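Local coordinates for phosphoserine aminotransferase SerC (Cytophaga hutchinsonii ATCC 33406, PDB 3FFR), which probably catalyses the pyridoxal phosphate-dependent, reversible transfer of an amino group between glutamate and 3-phosphohydroxypyruvate, which yields phosphoserine, at residues A[323-328]-A[335-340]; A[287-292]-A[304-309]; A[316-321]-A[355-360]; A[6-11]-A[348-353]. One frame throughout, in Å; residues are numbered along the deposited sequence.

Contact 1: A[323-328]-A[335-340]; sequences MAVGAG and TQIRIA
G326 and R338 form an antiparallel hydrogen-bonded pair and A327 with I337 the adjoining non-hydrogen-bonded pair, in a hairpin so twisted that its short strand axes lie at 127°. R338 N reaches G326 O in a nearly straight bond of 2.8 Å, and G326 N returns a more bent one to R338 O. A side chain at G326 would collide with R338 O, so glycine suits this place. The R338 chain turns at its third torsion (chi3 -74°), and NE bonds A327 O at 3.0 Å, this oxygen lying at the guanidinium edge and in its plane. Water 1 donates to A327 O at 2.6 Å and accepts from R338 NH2, while NH1 bonds T141 O; the flat group is therefore fixed in rotation. A methionine in place of R338 would probably leave A327 O with the water alone and T141 O without this donor. The branched aliphatics interlock: V325 CG2 meets I337 CG2 at 4.1 Å, and V325 CG1 lies beside I339 CG1 at 4.2 Å. L318 and P311 of helix 311-318 and L353 of helix 347-360 pack on these side chains, while strands 6-8 and 302-307 flank the hairpin.

Contact 2: A[287-292]-A[304-309]; sequences VFSFGV and VANTTM
V287 CG1 stands anti to its backbone N (chi1 168°), which sets this methyl 3.6 Å from T308 OG1 and over the centre of the neighbouring F288 ring. On T307 the hydroxyl is likewise anti to the backbone N (chi1 174°). As a non-hydrogen-bonded pair of the hairpin, F288 and T307 lie side by side, pointing the same way, with F288 CE1 3.7 Å from T307 CB. T307 OG1 is equally near that ring atom, oblique to the ring, and donates to M309 O at 2.7 Å, in the plane of that carbonyl and on a lone pair, so the threonine spends its proton on the turn that follows.

The backbones join S289 and N306 as an antiparallel hydrogen-bonded pair: S289 N bonds N306 O at 3.0 Å, and N306 N returns a more bent bond to S289 O. T308 N to V287 O and G291 N to V304 O extend the pairing at the two ends. A CB on G291 would clash with V304 O, hence the glycine. S289 and N306 share a face, where water 2 lies 2.6 Å from S289 OG and accepts from N306 ND2 at 3.0 Å; N306 OD1 takes the amide of Q336, so both ends of the asparagine are engaged. F288, on the face it shares with T307, sends CD1 to A305 CB at 4.2 Å, and I337 and I314 add to this apolar cluster.

Short strand 288-290 thus closes a beta hairpin at one edge of the five-stranded mixed sheet, consistent with the small C-terminal domain of class V, fold-type I aminotransferases.

Contact 3: A[316-321]-A[355-360]; sequences KILEPF and QTLKEK
I317 and L318 of helix 311-318 and F321 of the 3-10 turn beyond pack against T356, L357 and K360 of the C-terminal helix 347-360, a helix-helix contact in the layer that lies on the five-stranded alpha/beta sheet of the small domain. The contacting residues of the second helix, at positions i, i+1 and i+4, share one side of it.

T356 carries the centre of the contact. Its CG2 sits over one face of the F321 ring, 3.8 Å from the centroid and 14° off the normal, a CH-pi contact. Threonine suits the place because its two branches divide the work: CG2, anti to the backbone N, goes to the ring, while OG1, beside that N (chi1 -59°), bonds K352 O one turn earlier in the helix. An alanine in place of F321 would probably open a gap beside T356 CG2, leaving that methyl without its aromatic cover and the turn less firmly seated.

Deeper in, L318 CD2 touches T356 CG2 at 3.8 Å and L357 CD2 at 3.9 Å; L318 goes on to V325 of the sheet and L357 to Y281 of helix 264-284. Toward the outside K360 uses only its aliphatic stem here, its NZ bonding a bound polyethylene glycol, probably from the crystallisation liquor. The closest approach of the two segments is in that stem, where I317 CG2 meets K360 CB at 3.5 Å.

Contact 4: A[6-11]-A[348-353]; sequences IYFTPG and EQVHKL
The F8 ring has L353 CD2 over the centre of one face, 3.9 Å from the centroid and only 7° off the normal, a CH-pi contact in which ring and leucine reach toward each other tip to tip. V350 CG2 comes obliquely to F8 CE1 at 4.0 Å, and Q349 O lies obliquely 3.7 Å from F8 CZ. H345 also stacks on this ring. L353 CG is anti to its backbone N (chi1 176°), and the second torsion (chi2 67°) then sets the CD atoms. The Q349 side chain crosses that of I6 at about a right angle, NE2 lying 3.8 Å from I6 CD1. Its OE1 accepts from S346 N, just before the helix, so the glutamine serves the helix end while its amide end packs on I6 and its CB on the tip of the F8 ring. I6 and Y7 also touch K30 and V33 of the second subunit, respectively. Strand and helix axes cross at 80° and about 10.7 Å, joining residues from the two ends of the chain. Across the segments the adhesion is van der Waals: methyl on ring face, methyl on ring rim, and isoleucine against a carboxamide, which depends on close shape fit and not on directional bonds.

Contacts 1, 2 and 4 share the five-stranded sheet. Contact 1 forms its middle, with centres about 10 Å from those of contacts 2 and 4; I337 N meets A305 O at 2.8 Å toward contact 2, and F8 N meets A324 O at 2.8 Å toward contact 4. Contacts 2 and 4, at the sheet's outer strands, lie about 17 Å apart and do not touch. Contact 3 covers the same sheet through L318 and uses helix 347-360 with contact 4, to which K352 NZ ties it by bonding F321 O at 2.9 Å. Toward the active site, G11 touches a bound serine whose pocket includes the cofactor-bearing K191, and the R338 side chain is about 6 Å from a bound serine.

Contact 1: A[323-328]-A[335-340]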
loop_
_atom_site.group_PDB
_atom_site.type_symbol
_atom_site.label_atom_id
_atom_site.label_comp_id
_atom_site.label_asym_id
_atom_site.label_seq_id
_atom_site.Cartn_x
_atom_site.Cartn_y
_atom_site.Cartn_z
HETATM N N MSE A 323 17.592 -2.476 -24.212
HETATM C CA MSE A 323 16.392 -3.301 -24.007
HETATM C C MSE A 323 16.696 -4.486 -23.105
HETATM O O MSE A 323 17.842 -4.916 -22.965
HETATM C CB MSE A 323 15.836 -3.819 -25.337
HETATM C CG MSE A 323 15.389 -2.696 -26.284
HETATM SE SE MSE A 323 14.641 -3.336 -27.939
HETATM C CE MSE A 323 16.268 -4.028 -28.747
ATOM N N ALA A 324 15.643 -4.975 -22.465
ATOM C CA ALA A 324 15.723 -6.190 -21.644
ATOM C C ALA A 324 14.383 -6.912 -21.655
ATOM O O ALA A 324 13.342 -6.280 -21.747
ATOM C CB ALA A 324 16.132 -5.869 -20.201
ATOM N N VAL A 325 14.448 -8.233 -21.608
ATOM C CA VAL A 325 13.261 -9.094 -21.498
ATOM C C VAL A 325 13.322 -9.800 -20.141
ATOM O O VAL A 325 14.358 -9.847 -19.487
ATOM C CB VAL A 325 13.170 -10.130 -22.642
ATOM C CG1 VAL A 325 13.189 -9.403 -23.980
ATOM C CG2 VAL A 325 14.276 -11.168 -22.561
ATOM N N GLY A 326 12.195 -10.338 -19.721
ATOM C CA GLY A 326 12.180 -11.092 -18.492
ATOM C C GLY A 326 12.685 -12.501 -18.703
ATOM O O GLY A 326 12.596 -13.070 -19.786
ATOM N N ALA A 327 13.255 -13.038 -17.635
ATOM C CA ALA A 327 13.584 -14.462 -17.568
ATOM C C ALA A 327 12.362 -15.231 -17.112
ATOM O O ALA A 327 11.407 -14.663 -16.560
ATOM C CB ALA A 327 14.725 -14.697 -16.582
ATOM N N GLY A 328 12.385 -16.522 -17.402
ATOM C CA GLY A 328 11.358 -17.432 -16.955
ATOM C C GLY A 328 11.173 -17.350 -15.447
ATOM O O GLY A 328 12.060 -16.976 -14.681
ATOM N N THR A 335 15.413 -21.486 -18.809
ATOM C CA THR A 335 14.876 -22.158 -19.992
ATOM C C THR A 335 13.737 -21.473 -20.733
ATOM O O THR A 335 13.262 -21.987 -21.759
ATOM C CB THR A 335 14.432 -23.551 -19.621
ATOM O OG1 THR A 335 13.462 -23.463 -18.574
ATOM C CG2 THR A 335 15.668 -24.369 -19.140
ATOM N N GLN A 336 13.283 -20.350 -20.189
ATOM C CA GLN A 336 12.257 -19.556 -20.853
ATOM C C GLN A 336 12.552 -18.084 -20.709
ATOM O O GLN A 336 13.274 -17.684 -19.822
ATOM C CB GLN A 336 10.850 -19.806 -20.250
ATOM C CG GLN A 336 10.333 -21.222 -20.276
ATOM C CD GLN A 336 8.892 -21.336 -19.784
ATOM O OE1 GLN A 336 8.541 -20.835 -18.704
ATOM N NE2 GLN A 336 8.051 -22.007 -20.575
ATOM N N ILE A 337 12.009 -17.294 -21.626
ATOM C CA ILE A 337 11.955 -15.837 -21.446
ATOM C C ILE A 337 10.476 -15.435 -21.400
ATOM O O ILE A 337 9.582 -16.175 -21.825
ATOM C CB ILE A 337 12.720 -15.010 -22.497
ATOM C CG1 ILE A 337 12.143 -15.212 -23.913
ATOM C CG2 ILE A 337 14.271 -15.270 -22.394
ATOM C CD1 ILE A 337 12.666 -14.229 -24.940
ATOM N N ARG A 338 10.235 -14.258 -20.848
ATOM C CA ARG A 338 8.889 -13.706 -20.731
ATOM C C ARG A 338 8.961 -12.270 -21.233
ATOM O O ARG A 338 9.691 -11.432 -20.677
ATOM C CB ARG A 338 8.421 -13.768 -19.282
ATOM C CG ARG A 338 8.499 -15.166 -18.652
ATOM C CD ARG A 338 7.737 -15.189 -17.331
ATOM N NE ARG A 338 8.468 -14.480 -16.273
ATOM C CZ ARG A 338 7.925 -14.035 -15.163
ATOM N NH1 ARG A 338 6.612 -14.122 -14.967
ATOM N NH2 ARG A 338 8.675 -13.408 -14.279
ATOM N N ILE A 339 8.248 -12.026 -22.324
ATOM C CA ILE A 339 8.210 -10.716 -22.972
ATOM C C ILE A 339 6.888 -10.022 -22.673
ATOM O O ILE A 339 5.839 -10.439 -23.134
ATOM C CB ILE A 339 8.400 -10.830 -24.503
ATOM C CG1 ILE A 339 9.717 -11.505 -24.866
ATOM C CG2 ILE A 339 8.333 -9.440 -25.143
ATOM C CD1 ILE A 339 9.864 -11.880 -26.367
ATOM N N ALA A 340 6.964 -8.971 -21.864
ATOM C CA ALA A 340 5.801 -8.156 -21.552
ATOM C C ALA A 340 5.427 -7.363 -22.806
ATOM O O ALA A 340 6.289 -6.817 -23.513
ATOM C CB ALA A 340 6.067 -7.214 -20.373
HETATM O O HOH W 1 11.390 -12.385 -15.260
#

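Contact 2: A[287-292]-A[304-309]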
loop_
_atom_site.group_PDB
_atom_site.type_symbol
_atom_site.label_atom_id
_atom_site.label_comp_id
_atom_site.label_asym_id
_atom_site.label_seq_id
_atom_site.Cartn_x
_atom_site.Cartn_y
_atom_site.Cartn_z
ATOM N N VAL A 287 16.024 -20.326 -32.056
ATOM C CA VAL A 287 16.309 -20.335 -30.607
ATOM C C VAL A 287 15.045 -20.413 -29.726
ATOM O O VAL A 287 14.984 -21.163 -28.749
ATOM C CB VAL A 287 17.142 -19.111 -30.238
ATOM C CG1 VAL A 287 17.238 -18.874 -28.677
ATOM C CG2 VAL A 287 18.573 -19.291 -30.869
ATOM N N PHE A 288 14.045 -19.653 -30.130
ATOM C CA PHE A 288 12.783 -19.577 -29.398
ATOM C C PHE A 288 11.695 -20.443 -29.961
ATOM O O PHE A 288 11.589 -20.658 -31.167
ATOM C CB PHE A 288 12.291 -18.119 -29.358
ATOM C CG PHE A 288 13.263 -17.179 -28.748
ATOM C CD1 PHE A 288 13.573 -17.236 -27.385
ATOM C CD2 PHE A 288 13.904 -16.224 -29.533
ATOM C CE1 PHE A 288 14.527 -16.366 -26.855
ATOM C CE2 PHE A 288 14.837 -15.341 -28.987
ATOM C CZ PHE A 288 15.143 -15.419 -27.661
ATOM N N SER A 289 10.895 -20.962 -29.039
ATOM C CA SER A 289 9.697 -21.710 -29.374
ATOM C C SER A 289 8.598 -21.324 -28.382
ATOM O O SER A 289 8.865 -20.652 -27.376
ATOM C CB SER A 289 9.959 -23.210 -29.307
ATOM O OG SER A 289 10.471 -23.605 -28.048
ATOM N N PHE A 290 7.364 -21.753 -28.632
ATOM C CA PHE A 290 6.273 -21.359 -27.728
ATOM C C PHE A 290 6.303 -22.084 -26.398
ATOM O O PHE A 290 6.385 -23.300 -26.343
ATOM C CB PHE A 290 4.915 -21.556 -28.418
ATOM C CG PHE A 290 4.758 -20.666 -29.608
ATOM C CD1 PHE A 290 4.554 -19.318 -29.440
ATOM C CD2 PHE A 290 4.924 -21.151 -30.881
ATOM C CE1 PHE A 290 4.490 -18.467 -30.523
ATOM C CE2 PHE A 290 4.846 -20.305 -31.955
ATOM C CZ PHE A 290 4.635 -18.963 -31.771
ATOM N N GLY A 291 6.170 -21.325 -25.319
ATOM C CA GLY A 291 6.151 -21.905 -23.974
ATOM C C GLY A 291 4.832 -22.567 -23.621
ATOM O O GLY A 291 4.725 -23.330 -22.652
ATOM N N VAL A 292 3.832 -22.250 -24.416
ATOM C CA VAL A 292 2.478 -22.792 -24.252
ATOM C C VAL A 292 2.070 -23.428 -25.600
ATOM O O VAL A 292 2.032 -22.757 -26.620
ATOM C CB VAL A 292 1.503 -21.675 -23.827
ATOM C CG1 VAL A 292 0.079 -22.212 -23.692
ATOM C CG2 VAL A 292 1.981 -20.976 -22.505
ATOM N N VAL A 304 5.399 -15.977 -23.263
ATOM C CA VAL A 304 6.409 -16.883 -22.750
ATOM C C VAL A 304 6.936 -17.811 -23.840
ATOM O O VAL A 304 6.184 -18.487 -24.570
ATOM C CB VAL A 304 5.858 -17.654 -21.540
ATOM C CG1 VAL A 304 6.932 -18.632 -20.965
ATOM C CG2 VAL A 304 5.396 -16.619 -20.472
ATOM N N ALA A 305 8.259 -17.743 -23.996
ATOM C CA ALA A 305 8.933 -18.542 -24.993
ATOM C C ALA A 305 9.984 -19.426 -24.358
ATOM O O ALA A 305 10.764 -18.985 -23.506
ATOM C CB ALA A 305 9.609 -17.610 -26.039
ATOM N N ASN A 306 10.008 -20.674 -24.811
ATOM C CA ASN A 306 11.098 -21.574 -24.458
ATOM C C ASN A 306 12.303 -21.054 -25.235
ATOM O O ASN A 306 12.173 -20.570 -26.369
ATOM C CB ASN A 306 10.782 -23.014 -24.828
ATOM C CG ASN A 306 9.664 -23.576 -24.031
ATOM O OD1 ASN A 306 9.381 -23.067 -22.967
ATOM N ND2 ASN A 306 9.015 -24.643 -24.530
ATOM N N THR A 307 13.478 -21.175 -24.642
ATOM C CA THR A 307 14.726 -20.676 -25.268
ATOM C C THR A 307 15.896 -21.645 -25.125
ATOM O O THR A 307 16.110 -22.207 -24.060
ATOM C CB THR A 307 15.182 -19.307 -24.658
ATOM O OG1 THR A 307 16.469 -18.935 -25.183
ATOM C CG2 THR A 307 15.312 -19.342 -23.100
ATOM N N THR A 308 16.630 -21.847 -26.206
ATOM C CA THR A 308 17.845 -22.691 -26.141
ATOM C C THR A 308 19.048 -21.938 -25.596
ATOM O O THR A 308 20.108 -22.522 -25.357
ATOM C CB THR A 308 18.232 -23.263 -27.530
ATOM O OG1 THR A 308 18.550 -22.179 -28.413
ATOM C CG2 THR A 308 17.096 -24.075 -28.089
HETATM N N MSE A 309 18.880 -20.627 -25.466
HETATM C CA MSE A 309 19.930 -19.759 -24.953
HETATM C C MSE A 309 19.524 -19.199 -23.580
HETATM O O MSE A 309 18.356 -18.895 -23.321
HETATM C CB MSE A 309 20.148 -18.588 -25.898
HETATM C CG MSE A 309 20.519 -18.908 -27.291
HETATM SE SE MSE A 309 22.441 -19.200 -27.437
HETATM C CE MSE A 309 22.498 -21.056 -26.831
HETATM O O HOH W 2 9.615 -25.923 -27.137
#

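Contact 3: A[316-321]-A[355-360]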
loop_
_atom_site.group_PDB
_atom_site.type_symbol
_atom_site.label_atom_id
_atom_site.label_comp_id
_atom_site.label_asym_id
_atom_site.label_seq_id
_atom_site.Cartn_x
_atom_site.Cartn_y
_atom_site.Cartn_z
ATOM N N LYS A 316 22.304 -9.862 -22.171
ATOM C CA LYS A 316 23.659 -9.276 -22.326
ATOM C C LYS A 316 23.797 -8.738 -23.757
ATOM O O LYS A 316 24.339 -7.668 -23.994
ATOM C CB LYS A 316 24.754 -10.301 -22.010
ATOM N N ILE A 317 23.255 -9.494 -24.704
ATOM C CA ILE A 317 23.235 -9.109 -26.114
ATOM C C ILE A 317 22.335 -7.885 -26.352
ATOM O O ILE A 317 22.672 -6.987 -27.140
ATOM C CB ILE A 317 22.784 -10.297 -27.026
ATOM C CG1 ILE A 317 23.935 -11.305 -27.133
ATOM C CG2 ILE A 317 22.359 -9.789 -28.411
ATOM C CD1 ILE A 317 23.569 -12.567 -27.876
ATOM N N LEU A 318 21.208 -7.839 -25.632
ATOM C CA LEU A 318 20.243 -6.724 -25.767
ATOM C C LEU A 318 20.661 -5.436 -25.063
ATOM O O LEU A 318 20.234 -4.326 -25.418
ATOM C CB LEU A 318 18.865 -7.138 -25.217
ATOM C CG LEU A 318 18.069 -8.236 -25.915
ATOM C CD1 LEU A 318 16.766 -8.432 -25.146
ATOM C CD2 LEU A 318 17.808 -7.866 -27.380
ATOM N N GLU A 319 21.551 -5.577 -24.097
ATOM C CA GLU A 319 21.949 -4.439 -23.270
ATOM C C GLU A 319 22.445 -3.223 -24.073
ATOM O O GLU A 319 22.010 -2.107 -23.802
ATOM C CB GLU A 319 22.971 -4.841 -22.209
ATOM C CG GLU A 319 23.094 -3.823 -21.096
ATOM C CD GLU A 319 24.118 -4.231 -20.050
ATOM O OE1 GLU A 319 24.955 -5.123 -20.342
ATOM O OE2 GLU A 319 24.097 -3.650 -18.940
ATOM N N PRO A 320 23.368 -3.422 -25.031
ATOM C CA PRO A 320 23.876 -2.294 -25.814
ATOM C C PRO A 320 22.800 -1.602 -26.646
ATOM O O PRO A 320 22.987 -0.452 -27.105
ATOM C CB PRO A 320 24.912 -2.945 -26.754
ATOM C CG PRO A 320 25.278 -4.220 -26.104
ATOM C CD PRO A 320 24.090 -4.672 -25.328
ATOM N N PHE A 321 21.693 -2.311 -26.818
ATOM C CA PHE A 321 20.543 -1.826 -27.579
ATOM C C PHE A 321 19.463 -1.232 -26.666
ATOM O O PHE A 321 18.352 -0.904 -27.116
ATOM C CB PHE A 321 19.927 -2.941 -28.394
ATOM C CG PHE A 321 20.831 -3.461 -29.471
ATOM C CD1 PHE A 321 20.848 -2.853 -30.715
ATOM C CD2 PHE A 321 21.678 -4.527 -29.226
ATOM C CE1 PHE A 321 21.713 -3.307 -31.734
ATOM C CE2 PHE A 321 22.540 -5.006 -30.262
ATOM C CZ PHE A 321 22.543 -4.374 -31.495
ATOM N N GLN A 355 13.478 -7.059 -34.182
ATOM C CA GLN A 355 14.510 -6.945 -35.204
ATOM C C GLN A 355 15.869 -7.271 -34.625
ATOM O O GLN A 355 16.718 -7.905 -35.271
ATOM C CB GLN A 355 14.534 -5.548 -35.813
ATOM C CG GLN A 355 15.771 -5.270 -36.649
ATOM C CD GLN A 355 15.831 -3.817 -37.068
ATOM O OE1 GLN A 355 15.034 -3.369 -37.903
ATOM N NE2 GLN A 355 16.778 -3.061 -36.481
ATOM N N THR A 356 16.061 -6.843 -33.389
ATOM C CA THR A 356 17.337 -7.033 -32.712
ATOM C C THR A 356 17.500 -8.511 -32.402
ATOM O O THR A 356 18.566 -9.094 -32.607
ATOM C CB THR A 356 17.452 -6.154 -31.456
ATOM O OG1 THR A 356 17.318 -4.776 -31.835
ATOM C CG2 THR A 356 18.775 -6.367 -30.763
ATOM N N LEU A 357 16.414 -9.125 -31.939
ATOM C CA LEU A 357 16.454 -10.555 -31.625
ATOM C C LEU A 357 16.753 -11.373 -32.888
ATOM O O LEU A 357 17.531 -12.330 -32.878
ATOM C CB LEU A 357 15.143 -11.025 -31.019
ATOM C CG LEU A 357 14.924 -10.557 -29.568
ATOM C CD1 LEU A 357 13.515 -10.934 -29.117
ATOM C CD2 LEU A 357 15.965 -11.132 -28.586
ATOM N N LYS A 358 16.112 -10.982 -33.971
ATOM C CA LYS A 358 16.278 -11.702 -35.236
ATOM C C LYS A 358 17.695 -11.656 -35.726
ATOM O O LYS A 358 18.249 -12.653 -36.224
ATOM C CB LYS A 358 15.386 -11.105 -36.318
ATOM C CG LYS A 358 13.920 -11.362 -36.070
ATOM C CD LYS A 358 13.018 -10.518 -36.947
ATOM C CE LYS A 358 13.175 -10.822 -38.413
ATOM N NZ LYS A 358 12.164 -10.025 -39.170
ATOM N N GLU A 359 18.270 -10.481 -35.569
ATOM C CA GLU A 359 19.604 -10.200 -36.087
ATOM C C GLU A 359 20.705 -10.785 -35.244
ATOM O O GLU A 359 21.681 -11.306 -35.788
ATOM C CB GLU A 359 19.821 -8.695 -36.260
ATOM C CG GLU A 359 18.974 -8.081 -37.372
ATOM C CD GLU A 359 19.240 -6.586 -37.585
ATOM O OE1 GLU A 359 20.083 -6.019 -36.863
ATOM O OE2 GLU A 359 18.594 -5.981 -38.476
ATOM N N LYS A 360 20.521 -10.749 -33.928
ATOM C CA LYS A 360 21.571 -11.157 -32.989
ATOM C C LYS A 360 21.397 -12.531 -32.356
ATOM O O LYS A 360 22.358 -13.118 -31.865
ATOM C CB LYS A 360 21.685 -10.113 -31.880
ATOM C CG LYS A 360 21.805 -8.664 -32.387
ATOM C CD LYS A 360 23.091 -8.424 -33.186
ATOM C CE LYS A 360 24.297 -8.408 -32.256
ATOM N NZ LYS A 360 25.606 -8.279 -33.013
#

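Contact 4: A[6-11]-A[348-353]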
loop_
_atom_site.group_PDB
_atom_site.type_symbol
_atom_site.label_atom_id
_atom_site.label_comp_id
_atom_site.label_asym_id
_atom_site.label_seq_id
_atom_site.Cartn_x
_atom_site.Cartn_y
_atom_site.Cartn_z
ATOM N N ILE A 6 14.862 -0.052 -22.055
ATOM C CA ILE A 6 13.428 -0.340 -22.162
ATOM C C ILE A 6 13.215 -1.759 -21.640
ATOM O O ILE A 6 13.826 -2.723 -22.124
ATOM C CB ILE A 6 12.928 -0.188 -23.612
ATOM C CG1 ILE A 6 13.288 1.219 -24.125
ATOM C CG2 ILE A 6 11.409 -0.501 -23.735
ATOM C CD1 ILE A 6 12.750 2.366 -23.260
ATOM N N TYR A 7 12.319 -1.870 -20.659
ATOM C CA TYR A 7 12.084 -3.135 -19.977
ATOM C C TYR A 7 10.816 -3.847 -20.441
ATOM O O TYR A 7 9.721 -3.374 -20.185
ATOM C CB TYR A 7 11.974 -2.864 -18.455
ATOM C CG TYR A 7 13.238 -2.418 -17.772
ATOM C CD1 TYR A 7 13.735 -1.131 -17.936
ATOM C CD2 TYR A 7 13.916 -3.272 -16.923
ATOM C CE1 TYR A 7 14.877 -0.727 -17.301
ATOM C CE2 TYR A 7 15.051 -2.876 -16.282
ATOM C CZ TYR A 7 15.537 -1.606 -16.467
ATOM O OH TYR A 7 16.679 -1.223 -15.809
ATOM N N PHE A 8 10.994 -4.999 -21.093
ATOM C CA PHE A 8 9.869 -5.826 -21.493
ATOM C C PHE A 8 9.680 -6.915 -20.444
ATOM O O PHE A 8 9.488 -8.096 -20.750
ATOM C CB PHE A 8 10.109 -6.442 -22.879
ATOM C CG PHE A 8 10.274 -5.412 -23.972
ATOM C CD1 PHE A 8 9.180 -4.946 -24.684
ATOM C CD2 PHE A 8 11.532 -4.921 -24.287
ATOM C CE1 PHE A 8 9.318 -4.029 -25.696
ATOM C CE2 PHE A 8 11.694 -3.993 -25.290
ATOM C CZ PHE A 8 10.574 -3.536 -26.007
ATOM N N THR A 9 9.700 -6.483 -19.183
ATOM C CA THR A 9 9.556 -7.358 -18.017
ATOM C C THR A 9 8.076 -7.358 -17.538
ATOM O O THR A 9 7.384 -6.353 -17.639
ATOM C CB THR A 9 10.492 -6.926 -16.895
ATOM O OG1 THR A 9 10.293 -5.526 -16.709
ATOM C CG2 THR A 9 11.950 -7.191 -17.266
ATOM N N PRO A 10 7.597 -8.497 -17.037
ATOM C CA PRO A 10 6.146 -8.612 -16.797
ATOM C C PRO A 10 5.575 -8.122 -15.497
ATOM O O PRO A 10 4.609 -8.689 -15.003
ATOM C CB PRO A 10 5.893 -10.111 -16.980
ATOM C CG PRO A 10 7.161 -10.730 -16.496
ATOM C CD PRO A 10 8.252 -9.815 -17.026
ATOM N N GLY A 11 6.174 -7.079 -14.963
ATOM C CA GLY A 11 5.652 -6.378 -13.776
ATOM C C GLY A 11 6.482 -6.470 -12.518
ATOM O O GLY A 11 6.800 -7.572 -12.061
ATOM N N GLU A 348 6.807 0.610 -32.081
ATOM C CA GLU A 348 8.173 0.816 -32.564
ATOM C C GLU A 348 9.168 0.152 -31.645
ATOM O O GLU A 348 10.149 -0.400 -32.125
ATOM C CB GLU A 348 8.535 2.282 -32.815
ATOM C CG GLU A 348 9.969 2.442 -33.366
ATOM C CD GLU A 348 10.325 1.463 -34.505
ATOM O OE1 GLU A 348 9.586 1.377 -35.522
ATOM O OE2 GLU A 348 11.377 0.782 -34.391
ATOM N N GLN A 349 8.890 0.179 -30.347
ATOM C CA GLN A 349 9.767 -0.473 -29.366
ATOM C C GLN A 349 9.793 -1.999 -29.597
ATOM O O GLN A 349 10.850 -2.628 -29.587
ATOM C CB GLN A 349 9.330 -0.159 -27.934
ATOM C CG GLN A 349 9.670 1.280 -27.513
ATOM C CD GLN A 349 9.040 1.689 -26.191
ATOM O OE1 GLN A 349 7.950 1.240 -25.859
ATOM N NE2 GLN A 349 9.709 2.595 -25.454
ATOM N N VAL A 350 8.620 -2.578 -29.837
ATOM C CA VAL A 350 8.511 -4.026 -30.053
ATOM C C VAL A 350 9.205 -4.402 -31.368
ATOM O O VAL A 350 9.901 -5.420 -31.463
ATOM C CB VAL A 350 7.051 -4.530 -29.992
ATOM C CG1 VAL A 350 6.949 -5.975 -30.430
ATOM C CG2 VAL A 350 6.523 -4.392 -28.543
ATOM N N HIS A 351 9.019 -3.550 -32.363
ATOM C CA HIS A 351 9.658 -3.749 -33.646
ATOM C C HIS A 351 11.168 -3.784 -33.464
ATOM O O HIS A 351 11.854 -4.614 -34.057
ATOM C CB HIS A 351 9.271 -2.657 -34.642
ATOM C CG HIS A 351 9.726 -2.942 -36.039
ATOM N ND1 HIS A 351 10.963 -2.563 -36.509
ATOM C CD2 HIS A 351 9.120 -3.590 -37.059
ATOM C CE1 HIS A 351 11.098 -2.955 -37.762
ATOM N NE2 HIS A 351 9.995 -3.586 -38.118
ATOM N N LYS A 352 11.677 -2.867 -32.661
ATOM C CA LYS A 352 13.123 -2.808 -32.399
ATOM C C LYS A 352 13.584 -4.055 -31.678
ATOM O O LYS A 352 14.616 -4.644 -32.007
ATOM C CB LYS A 352 13.535 -1.574 -31.609
ATOM C CG LYS A 352 15.041 -1.529 -31.289
ATOM C CD LYS A 352 15.401 -0.319 -30.418
ATOM C CE LYS A 352 16.916 -0.248 -30.082
ATOM N NZ LYS A 352 17.268 0.871 -29.143
ATOM N N LEU A 353 12.776 -4.494 -30.717
ATOM C CA LEU A 353 13.100 -5.715 -29.975
ATOM C C LEU A 353 13.176 -6.928 -30.917
ATOM O O LEU A 353 14.153 -7.688 -30.896
ATOM C CB LEU A 353 12.065 -6.005 -28.867
ATOM C CG LEU A 353 12.282 -7.319 -28.101
ATOM C CD1 LEU A 353 13.537 -7.341 -27.250
ATOM C CD2 LEU A 353 11.019 -7.584 -27.202
#